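Local coordinates for putative pyridoxal phosphate-dependent transferase (Clostridium difficile, PDB 4DQ6), which belongs to the class I and II aminotransferase family and binds pyridoxal-5'-phosphate at a site reached by both subunits of its dimer, its own reaction being unassigned, at residues H206-L211 / K321-L327; L346-V352 / R385-N391; L93-P97 / L261-F265. All blocks are in the same frame, centred on the assembly; numbering follows the deposited sequence.

Interaction 1 of 3, residues H206-L211 / K321-L327; sequences HSDIIL and KPEGTYL. With PLP (pyridoxal-5'-phosphate), chain C.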
loop_
_atom_site.group_PDB
_atom_site.type_symbol
_atom_site.label_atom_id
_atom_site.label_comp_id
_atom_site.label_asym_id
_atom_site.label_seq_id
_atom_site.Cartn_x
_atom_site.Cartn_y
_atom_site.Cartn_z
ATOM N N HIS A 206 -6.058 -18.604 0.933
ATOM C CA HIS A 206 -6.382 -19.602 -0.132
ATOM C C HIS A 206 -7.780 -20.184 -0.009
ATOM O O HIS A 206 -8.090 -21.223 -0.609
ATOM C CB HIS A 206 -5.379 -20.755 -0.146
ATOM C CG HIS A 206 -3.951 -20.357 -0.373
ATOM N ND1 HIS A 206 -3.401 -20.289 -1.653
ATOM C CD2 HIS A 206 -2.967 -19.939 0.510
ATOM C CE1 HIS A 206 -2.125 -19.889 -1.544
ATOM N NE2 HIS A 206 -1.852 -19.647 -0.219
ATOM N N SER A 207 -8.671 -19.503 0.697
ATOM C CA SER A 207 -9.955 -20.050 1.160
ATOM C C SER A 207 -10.916 -20.379 0.013
ATOM O O SER A 207 -11.792 -21.223 0.144
ATOM C CB SER A 207 -10.658 -19.054 2.088
ATOM O OG SER A 207 -10.826 -17.792 1.446
ATOM N N ASP A 208 -10.685 -19.809 -1.166
ATOM C CA ASP A 208 -11.554 -20.082 -2.322
ATOM C C ASP A 208 -11.002 -21.145 -3.243
ATOM O O ASP A 208 -11.683 -21.538 -4.212
ATOM C CB ASP A 208 -11.806 -18.808 -3.160
ATOM C CG ASP A 208 -12.384 -17.632 -2.343
ATOM O OD1 ASP A 208 -13.342 -17.839 -1.609
ATOM O OD2 ASP A 208 -11.918 -16.461 -2.503
ATOM N N ILE A 209 -9.739 -21.484 -3.063
ATOM C CA ILE A 209 -9.071 -22.427 -3.947
ATOM C C ILE A 209 -9.134 -23.810 -3.326
ATOM O O ILE A 209 -8.207 -24.265 -2.637
ATOM C CB ILE A 209 -7.645 -21.971 -4.305
ATOM C CG1 ILE A 209 -7.694 -20.529 -4.930
ATOM C CG2 ILE A 209 -7.023 -22.972 -5.288
ATOM C CD1 ILE A 209 -6.308 -19.910 -4.986
ATOM N N ILE A 210 -10.290 -24.408 -3.471
ATOM C CA ILE A 210 -10.651 -25.670 -2.852
ATOM C C ILE A 210 -11.092 -26.681 -3.859
ATOM O O ILE A 210 -11.880 -26.347 -4.746
ATOM C CB ILE A 210 -11.792 -25.449 -1.822
ATOM C CG1 ILE A 210 -11.505 -24.287 -0.853
ATOM C CG2 ILE A 210 -12.104 -26.732 -1.068
ATOM C CD1 ILE A 210 -10.320 -24.509 0.110
ATOM N N LEU A 211 -10.554 -27.883 -3.798
ATOM C CA LEU A 211 -10.837 -28.913 -4.794
ATOM C C LEU A 211 -12.063 -29.721 -4.413
ATOM O O LEU A 211 -12.617 -29.582 -3.272
ATOM C CB LEU A 211 -9.589 -29.799 -4.975
ATOM C CG LEU A 211 -8.326 -29.133 -5.495
ATOM C CD1 LEU A 211 -7.298 -30.137 -5.975
ATOM C CD2 LEU A 211 -8.722 -28.183 -6.606
ATOM N N LYS A 321 -2.171 -35.605 -3.650
ATOM C CA LYS A 321 -3.043 -34.591 -4.287
ATOM C C LYS A 321 -3.445 -33.558 -3.197
ATOM O O LYS A 321 -3.918 -33.932 -2.099
ATOM C CB LYS A 321 -4.277 -35.233 -4.853
ATOM C CG LYS A 321 -5.202 -34.320 -5.589
ATOM C CD LYS A 321 -6.297 -35.064 -6.320
ATOM C CE LYS A 321 -7.325 -34.114 -6.859
ATOM N NZ LYS A 321 -8.281 -34.828 -7.791
ATOM N N PRO A 322 -3.258 -32.279 -3.464
ATOM C CA PRO A 322 -3.691 -31.274 -2.471
ATOM C C PRO A 322 -5.187 -31.196 -2.376
ATOM O O PRO A 322 -5.901 -31.506 -3.320
ATOM C CB PRO A 322 -3.202 -29.967 -3.049
ATOM C CG PRO A 322 -3.036 -30.216 -4.535
ATOM C CD PRO A 322 -2.707 -31.669 -4.700
ATOM N N GLU A 323 -5.692 -30.777 -1.235
ATOM C CA GLU A 323 -7.088 -30.537 -0.993
ATOM C C GLU A 323 -7.496 -29.100 -1.363
ATOM O O GLU A 323 -8.684 -28.819 -1.702
ATOM C CB GLU A 323 -7.383 -30.796 0.488
ATOM C CG GLU A 323 -7.124 -32.254 0.868
ATOM C CD GLU A 323 -7.043 -32.543 2.352
ATOM O OE1 GLU A 323 -7.118 -31.587 3.093
ATOM O OE2 GLU A 323 -6.888 -33.777 2.679
ATOM N N GLY A 324 -6.528 -28.196 -1.325
ATOM C CA GLY A 324 -6.699 -26.810 -1.715
ATOM C C GLY A 324 -5.393 -26.182 -2.069
ATOM O O GLY A 324 -4.334 -26.832 -1.947
ATOM N N THR A 325 -5.471 -24.904 -2.506
ATOM C CA THR A 325 -4.406 -24.179 -3.174
ATOM C C THR A 325 -4.192 -24.742 -4.600
ATOM O O THR A 325 -4.688 -25.819 -4.942
ATOM C CB THR A 325 -3.044 -24.190 -2.421
ATOM O OG1 THR A 325 -2.269 -25.359 -2.674
ATOM C CG2 THR A 325 -3.238 -23.930 -0.926
ATOM N N TYR A 326 -3.424 -23.986 -5.374
ATOM C CA TYR A 326 -2.964 -24.469 -6.672
ATOM C C TYR A 326 -1.538 -24.896 -6.726
ATOM O O TYR A 326 -0.873 -24.935 -7.785
ATOM C CB TYR A 326 -3.266 -23.438 -7.752
ATOM C CG TYR A 326 -2.803 -22.006 -7.534
ATOM C CD1 TYR A 326 -1.469 -21.677 -7.610
ATOM C CD2 TYR A 326 -3.719 -20.977 -7.344
ATOM C CE1 TYR A 326 -1.064 -20.356 -7.496
ATOM C CE2 TYR A 326 -3.312 -19.653 -7.221
ATOM C CZ TYR A 326 -1.968 -19.357 -7.351
ATOM O OH TYR A 326 -1.507 -18.081 -7.330
ATOM N N LEU A 327 -1.018 -25.274 -5.564
ATOM C CA LEU A 327 0.384 -25.510 -5.330
ATOM C C LEU A 327 0.578 -26.993 -5.041
ATOM O O LEU A 327 -0.134 -27.539 -4.184
ATOM C CB LEU A 327 0.880 -24.638 -4.151
ATOM C CG LEU A 327 0.675 -23.123 -4.379
ATOM C CD1 LEU A 327 0.881 -22.361 -3.036
ATOM C CD2 LEU A 327 1.533 -22.520 -5.479
HETATM N N1 PLP C . -0.564 -15.849 3.005
HETATM C C2 PLP C . -0.324 -17.044 2.373
HETATM C C2A PLP C . -0.478 -18.384 3.027
HETATM C C3 PLP C . 0.091 -17.078 0.989
HETATM O O3 PLP C . 0.347 -18.228 0.381
HETATM C C4 PLP C . 0.248 -15.820 0.275
HETATM C C4A PLP C . 0.733 -15.786 -1.151
HETATM C C5 PLP C . -0.034 -14.598 1.012
HETATM C C6 PLP C . -0.424 -14.662 2.370
HETATM C C5A PLP C . 0.091 -13.299 0.279
HETATM O O4P PLP C . 0.320 -12.354 1.270
HETATM P P PLP C . 0.218 -10.808 0.799
HETATM O O1P PLP C . -1.245 -10.543 0.717
HETATM O O2P PLP C . 1.009 -10.118 1.982
HETATM O O3P PLP C . 0.879 -10.821 -0.614
HETATM O O HOH W 1 -3.102 -21.322 -4.227
#

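Interaction 2 of 3, residues L346-V352 / R385-N391; sequences LVQKGKV and RIKNAIN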
loop_
_atom_site.group_PDB
_atom_site.type_symbol
_atom_site.label_atom_id
_atom_site.label_comp_id
_atom_site.label_asym_id
_atom_site.label_seq_id
_atom_site.Cartn_x
_atom_site.Cartn_y
_atom_site.Cartn_z
ATOM N N LEU A 346 17.896 -28.758 -10.868
ATOM C CA LEU A 346 16.638 -28.234 -11.427
ATOM C C LEU A 346 16.911 -26.957 -12.227
ATOM O O LEU A 346 16.381 -26.767 -13.320
ATOM C CB LEU A 346 15.651 -27.961 -10.283
ATOM C CG LEU A 346 15.061 -29.223 -9.651
ATOM C CD1 LEU A 346 14.401 -28.950 -8.267
ATOM C CD2 LEU A 346 14.042 -29.791 -10.629
ATOM N N VAL A 347 17.736 -26.067 -11.660
ATOM C CA VAL A 347 18.071 -24.806 -12.339
ATOM C C VAL A 347 19.008 -25.019 -13.546
ATOM O O VAL A 347 18.730 -24.525 -14.625
ATOM C CB VAL A 347 18.700 -23.763 -11.397
ATOM C CG1 VAL A 347 19.140 -22.548 -12.212
ATOM C CG2 VAL A 347 17.725 -23.378 -10.290
ATOM N N GLN A 348 20.101 -25.761 -13.339
ATOM C CA GLN A 348 21.188 -25.851 -14.323
ATOM C C GLN A 348 20.832 -26.795 -15.445
ATOM O O GLN A 348 21.068 -26.496 -16.622
ATOM C CB GLN A 348 22.480 -26.296 -13.636
ATOM C CG GLN A 348 22.966 -25.250 -12.661
ATOM C CD GLN A 348 23.994 -25.736 -11.649
ATOM O OE1 GLN A 348 24.600 -26.800 -11.785
ATOM N NE2 GLN A 348 24.166 -24.938 -10.584
ATOM N N LYS A 349 20.279 -27.949 -15.087
ATOM C CA LYS A 349 19.932 -28.999 -16.040
ATOM C C LYS A 349 18.494 -28.955 -16.513
ATOM O O LYS A 349 18.230 -28.976 -17.692
ATOM C CB LYS A 349 20.285 -30.382 -15.471
ATOM C CG LYS A 349 20.315 -31.481 -16.529
ATOM C CD LYS A 349 20.759 -32.814 -15.883
ATOM C CE LYS A 349 21.006 -33.926 -16.892
ATOM N NZ LYS A 349 19.839 -34.030 -17.802
ATOM N N GLY A 350 17.543 -28.862 -15.592
ATOM C CA GLY A 350 16.137 -28.692 -15.975
ATOM C C GLY A 350 15.779 -27.349 -16.589
ATOM O O GLY A 350 14.906 -27.265 -17.443
ATOM N N LYS A 351 16.440 -26.301 -16.123
ATOM C CA LYS A 351 16.088 -24.907 -16.452
ATOM C C LYS A 351 14.629 -24.608 -16.043
ATOM O O LYS A 351 13.828 -24.071 -16.793
ATOM C CB LYS A 351 16.319 -24.585 -17.915
ATOM C CG LYS A 351 17.746 -24.777 -18.426
ATOM C CD LYS A 351 18.007 -23.924 -19.669
ATOM C CE LYS A 351 17.025 -24.186 -20.821
ATOM N NZ LYS A 351 17.176 -23.321 -22.055
ATOM N N VAL A 352 14.316 -24.952 -14.810
ATOM C CA VAL A 352 12.962 -24.760 -14.291
ATOM C C VAL A 352 13.087 -24.202 -12.874
ATOM O O VAL A 352 14.004 -24.566 -12.167
ATOM C CB VAL A 352 12.135 -26.090 -14.364
ATOM C CG1 VAL A 352 12.789 -27.184 -13.529
ATOM C CG2 VAL A 352 10.657 -25.855 -14.040
ATOM N N ARG A 385 10.835 -30.775 -18.161
ATOM C CA ARG A 385 12.080 -30.193 -17.625
ATOM C C ARG A 385 12.530 -30.830 -16.307
ATOM O O ARG A 385 13.718 -31.122 -16.110
ATOM C CB ARG A 385 11.975 -28.655 -17.507
ATOM C CG ARG A 385 11.913 -27.962 -18.875
ATOM C CD ARG A 385 11.991 -26.422 -18.767
ATOM N NE ARG A 385 11.916 -25.847 -20.111
ATOM C CZ ARG A 385 12.530 -24.742 -20.508
ATOM N NH1 ARG A 385 13.234 -23.984 -19.669
ATOM N NH2 ARG A 385 12.406 -24.379 -21.787
ATOM N N ILE A 386 11.572 -31.118 -15.441
ATOM C CA ILE A 386 11.878 -31.722 -14.165
ATOM C C ILE A 386 12.397 -33.130 -14.440
ATOM O O ILE A 386 13.418 -33.535 -13.902
ATOM C CB ILE A 386 10.638 -31.746 -13.253
ATOM C CG1 ILE A 386 10.281 -30.318 -12.828
ATOM C CG2 ILE A 386 10.900 -32.601 -12.030
ATOM C CD1 ILE A 386 8.867 -30.071 -12.287
ATOM N N LYS A 387 11.744 -33.855 -15.335
ATOM C CA LYS A 387 12.204 -35.223 -15.699
ATOM C C LYS A 387 13.640 -35.173 -16.288
ATOM O O LYS A 387 14.504 -35.977 -15.923
ATOM C CB LYS A 387 11.202 -35.857 -16.663
ATOM C CG LYS A 387 11.501 -37.300 -17.070
ATOM C CD LYS A 387 10.358 -37.861 -17.888
ATOM C CE LYS A 387 10.236 -37.327 -19.308
ATOM N NZ LYS A 387 9.223 -38.116 -20.109
ATOM N N ASN A 388 13.927 -34.168 -17.112
ATOM C CA ASN A 388 15.296 -34.006 -17.609
ATOM C C ASN A 388 16.284 -33.734 -16.465
ATOM O O ASN A 388 17.373 -34.299 -16.426
ATOM C CB ASN A 388 15.384 -32.866 -18.611
ATOM C CG ASN A 388 16.768 -32.775 -19.255
ATOM O OD1 ASN A 388 17.305 -33.785 -19.703
ATOM N ND2 ASN A 388 17.362 -31.596 -19.243
ATOM N N ALA A 389 15.926 -32.842 -15.552
ATOM C CA ALA A 389 16.778 -32.519 -14.433
ATOM C C ALA A 389 17.198 -33.742 -13.627
ATOM O O ALA A 389 18.342 -33.814 -13.181
ATOM C CB ALA A 389 16.094 -31.508 -13.511
ATOM N N ILE A 390 16.271 -34.688 -13.413
ATOM C CA ILE A 390 16.518 -35.757 -12.438
ATOM C C ILE A 390 16.999 -37.045 -13.099
ATOM O O ILE A 390 17.238 -38.041 -12.406
ATOM C CB ILE A 390 15.291 -36.001 -11.532
ATOM C CG1 ILE A 390 14.163 -36.702 -12.302
ATOM C CG2 ILE A 390 14.837 -34.685 -10.937
ATOM C CD1 ILE A 390 12.973 -37.039 -11.412
ATOM N N ASN A 391 17.170 -36.981 -14.419
ATOM C CA ASN A 391 17.662 -38.075 -15.267
ATOM C C ASN A 391 18.882 -37.586 -16.035
ATOM O O ASN A 391 19.918 -37.310 -15.422
ATOM C CB ASN A 391 16.561 -38.513 -16.239
ATOM C CG ASN A 391 15.484 -39.341 -15.562
ATOM O OD1 ASN A 391 15.683 -40.526 -15.339
ATOM N ND2 ASN A 391 14.333 -38.735 -15.258
ATOM O OXT ASN A 391 18.869 -37.393 -17.266
HETATM O O HOH W 2 20.325 -31.756 -20.180
HETATM O O HOH W 3 20.681 -36.688 -19.256
HETATM O O HOH W 4 15.345 -29.353 -19.268
#

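Interaction 3 of 3, residues L93-P97 / L261-F265; sequences LIYSP and LDDAF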
loop_
_atom_site.group_PDB
_atom_site.type_symbol
_atom_site.label_atom_id
_atom_site.label_comp_id
_atom_site.label_asym_id
_atom_site.label_seq_id
_atom_site.Cartn_x
_atom_site.Cartn_y
_atom_site.Cartn_z
ATOM N N LEU A 93 -14.664 -5.355 9.330
ATOM C CA LEU A 93 -13.660 -5.428 8.296
ATOM C C LEU A 93 -12.712 -4.261 8.319
ATOM O O LEU A 93 -13.147 -3.120 8.361
ATOM C CB LEU A 93 -14.336 -5.478 6.921
ATOM C CG LEU A 93 -15.089 -6.748 6.572
ATOM C CD1 LEU A 93 -16.068 -6.612 5.401
ATOM C CD2 LEU A 93 -14.086 -7.875 6.374
ATOM N N ILE A 94 -11.406 -4.586 8.244
ATOM C CA ILE A 94 -10.354 -3.595 8.021
ATOM C C ILE A 94 -9.611 -3.895 6.710
ATOM O O ILE A 94 -9.226 -5.042 6.456
ATOM C CB ILE A 94 -9.344 -3.516 9.201
ATOM C CG1 ILE A 94 -10.136 -3.014 10.387
ATOM C CG2 ILE A 94 -8.137 -2.635 8.869
ATOM C CD1 ILE A 94 -9.246 -2.846 11.612
ATOM N N TYR A 95 -9.432 -2.850 5.879
ATOM C CA TYR A 95 -8.621 -2.932 4.651
ATOM C C TYR A 95 -7.145 -3.093 5.006
ATOM O O TYR A 95 -6.639 -2.371 5.878
ATOM C CB TYR A 95 -8.767 -1.626 3.871
ATOM C CG TYR A 95 -7.698 -1.423 2.823
ATOM C CD1 TYR A 95 -7.747 -2.114 1.579
ATOM C CD2 TYR A 95 -6.617 -0.588 3.042
ATOM C CE1 TYR A 95 -6.729 -1.995 0.655
ATOM C CE2 TYR A 95 -5.587 -0.482 2.111
ATOM C CZ TYR A 95 -5.647 -1.167 0.925
ATOM O OH TYR A 95 -4.614 -1.019 -0.014
ATOM N N SER A 96 -6.415 -3.897 4.241
ATOM C CA SER A 96 -4.967 -3.932 4.293
ATOM C C SER A 96 -4.450 -4.128 2.859
ATOM O O SER A 96 -5.105 -4.868 2.090
ATOM C CB SER A 96 -4.510 -5.042 5.201
ATOM O OG SER A 96 -3.079 -5.135 5.249
ATOM N N PRO A 97 -3.293 -3.540 2.536
ATOM C CA PRO A 97 -2.772 -3.813 1.158
ATOM C C PRO A 97 -2.377 -5.269 0.981
ATOM O O PRO A 97 -2.175 -5.737 -0.121
ATOM C CB PRO A 97 -1.611 -2.853 1.015
ATOM C CG PRO A 97 -1.268 -2.498 2.373
ATOM C CD PRO A 97 -2.496 -2.523 3.224
ATOM N N LEU A 261 -5.953 -2.610 15.607
ATOM C CA LEU A 261 -5.470 -2.677 14.233
ATOM C C LEU A 261 -5.774 -1.405 13.472
ATOM O O LEU A 261 -4.960 -0.921 12.716
ATOM C CB LEU A 261 -6.039 -3.882 13.490
ATOM C CG LEU A 261 -5.442 -4.121 12.092
ATOM C CD1 LEU A 261 -3.923 -4.177 12.199
ATOM C CD2 LEU A 261 -5.961 -5.424 11.517
ATOM N N ASP A 262 -6.978 -0.892 13.674
ATOM C CA ASP A 262 -7.345 0.374 13.079
ATOM C C ASP A 262 -6.328 1.444 13.428
ATOM O O ASP A 262 -5.881 2.191 12.537
ATOM C CB ASP A 262 -8.744 0.769 13.463
ATOM C CG ASP A 262 -9.385 1.773 12.483
ATOM O OD1 ASP A 262 -9.314 1.579 11.239
ATOM O OD2 ASP A 262 -10.009 2.696 13.004
ATOM N N ASP A 263 -5.989 1.554 14.703
ATOM C CA ASP A 263 -5.086 2.577 15.125
ATOM C C ASP A 263 -3.646 2.339 14.613
ATOM O O ASP A 263 -2.930 3.299 14.361
ATOM C CB ASP A 263 -5.066 2.587 16.651
ATOM C CG ASP A 263 -6.304 3.226 17.237
ATOM O OD1 ASP A 263 -7.164 3.795 16.502
ATOM O OD2 ASP A 263 -6.430 3.153 18.478
ATOM N N ALA A 264 -3.242 1.063 14.455
ATOM C CA ALA A 264 -1.935 0.744 13.824
ATOM C C ALA A 264 -1.896 1.187 12.389
ATOM O O ALA A 264 -0.912 1.791 11.934
ATOM C CB ALA A 264 -1.610 -0.736 13.946
ATOM N N PHE A 265 -2.979 0.944 11.636
ATOM C CA PHE A 265 -3.030 1.464 10.262
ATOM C C PHE A 265 -3.031 2.971 10.223
ATOM O O PHE A 265 -2.566 3.578 9.232
ATOM C CB PHE A 265 -4.184 0.842 9.471
ATOM C CG PHE A 265 -3.857 -0.555 8.926
ATOM C CD1 PHE A 265 -2.837 -0.712 7.968
ATOM C CD2 PHE A 265 -4.579 -1.672 9.286
ATOM C CE1 PHE A 265 -2.530 -1.972 7.469
ATOM C CE2 PHE A 265 -4.288 -2.920 8.767
ATOM C CZ PHE A 265 -3.269 -3.060 7.830
#

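Interaction 1 of 3, residues H206-L211 / K321-L327
Ile209 and Leu211 exchange backbone hydrogen bonds with Thr325 and Glu323, an example of how two loops without regular structure are joined by a single beta bridge, here Ile210 with Gly324. Thr325 N donates to Ile209 O at 2.8 Å, and Leu211 N reaches Glu323 O at 3.0 Å.

Side-chain packing flanks the bridge. Ile209 CD1 rests 3.7 Å from CD2 of the Tyr326 ring, while the CD1 methyl of Leu211 meets the carbonyl oxygen of Pro322 and lies against Lys321 CE. Thr325 (chi1 84°) has CG2 anti to its carbonyl carbon, which sets this methyl over one face of the His206 imidazole, 3.9 Å from the ring centroid, in a CH-pi contact. The same torsion turns OG1 to Gly324 O, and OG1 accepts from Leu327 N, an ST turn.

Both imidazole nitrogens are engaged. ND1 lies 2.8 Å from a water, and that water accepts from Tyr326 N, while NE2 shares a hydrogen bond of 2.7 Å with PLP O3 at the ring edge. The orientation of His206 is probably set jointly by the cofactor, the bridging water and the Thr325 methyl, so that 321-327 acts as a second shell to the pocket.

Interaction 2 of 3, residues L346-V352 / R385-N391
Lys349 NZ is gripped from several directions at the end of the chain: it donates to Asn388 O at 2.8 Å, forms a longer salt bridge of 3.5 Å with the C-terminal carboxylate oxygen Asn391 OXT, and gives bonds to two waters, one of them weak. The other water also donates to Asn391 OXT, so lysine and carboxylate are tied both directly and through solvent. The setting is a nearly perpendicular helix-helix crossing, 97° between segments 346-350 and 385-390, in the C-terminal part of a protein of the PLP-dependent aminotransferase fold. The lysine chain runs extended from its helix and bends only at its last torsion (chi4 -50°), which turns the ammonium group onto the Asn388 carbonyl from above the carbonyl plane.

At the crossing itself the helices meet through small residues. Gly350 and Ala389 bring their CA atoms to 4.2 Å, and the Ala389 methyl lies against Gly350 N and CA. Leu346 CD2 packs on the same methyl at 3.9 Å, and Val352 CG1 meets CG1 of Ile386, a residue that also packs on Ile370 of strand 367-371.

Past Gly350 the chain leaves the helix at Lys351, with positive phi, and presents its carbonyl oxygen to the guanidinium of Arg385. Arg385 is extended from CG to NE, laying its CB, CG and CD alongside Gly350 O; that oxygen is also bonded by a water, which in turn accepts from Asn388 ND2. Glu381 makes a long, weak ion pair with NH2 of Arg385. The firmer anchor is the backbone: Arg385 NH1 donates to Lys351 O at 2.9 Å, with the oxygen almost exactly in the guanidinium plane.

Interaction 3 of 3, residues L93-P97 / L261-F265
Ile94 and Phe265 lead the docking of a helix on a sheet edge through van der Waals contact, with no hydrogen bond between the two segments. The two branches of the isoleucine divide the work. CG2 approaches the aromatic ring at CD2, 3.7 Å away, while the longer branch, extended to CD1 (chi2 -178°), reaches the helix backbone 3.6 Å from Asp262 N and touches Leu261 CB at 3.9 Å.

Phe265 points its far end at the strand. Its CZ comes within 3.3 Å of Ser96 OG, Tyr95 O sits 3.8 Å above one ring face toward the rim, and Pro97 CD lies near CE1. The ring is thus bounded by four successive residues, of which two contribute oxygen atoms to its surroundings.

Farther out, Ser96 OG is bonded to Gly98 O, which fixes the hydroxyl beside the phenyl group, and Leu105 of helix 99-110 packs on both Leu261 and Phe265. Asp262 forms a salt bridge with Lys271, and Pro97 also packs on Ile270 of the second subunit.

Strand 93-96 runs at 28° to the helix segment. Beyond it, after Pro97, come Gly98, Val99 and Ile100 of the cofactor pocket. The strand is an outermost one of the seven-stranded mixed sheet, antiparallel to 248-251, and such a sheet, flanked by helices, is characteristic of the large domain of fold-type I PLP enzymes.

The three contacts illustrate how involvement with a cofactor falls off across one fold. Interaction 1 bonds PLP directly through His206. Interaction 3, its centre about 27 Å from that of interaction 1, stands one step back: the Ser96 side chain is about 7 Å from a bound PLP, and residues a few positions on, Val99 and Ile100, give backbone bonds to the cofactor. Interaction 2 holds the chain terminus at the periphery, about 26 Å between centres from interaction 1 and 44 Å from interaction 3, from which it lies across the chain's centre. None touches another. Along the sequence, interactions 1 and 3 interleave, whereas interaction 2 opens only after both have closed.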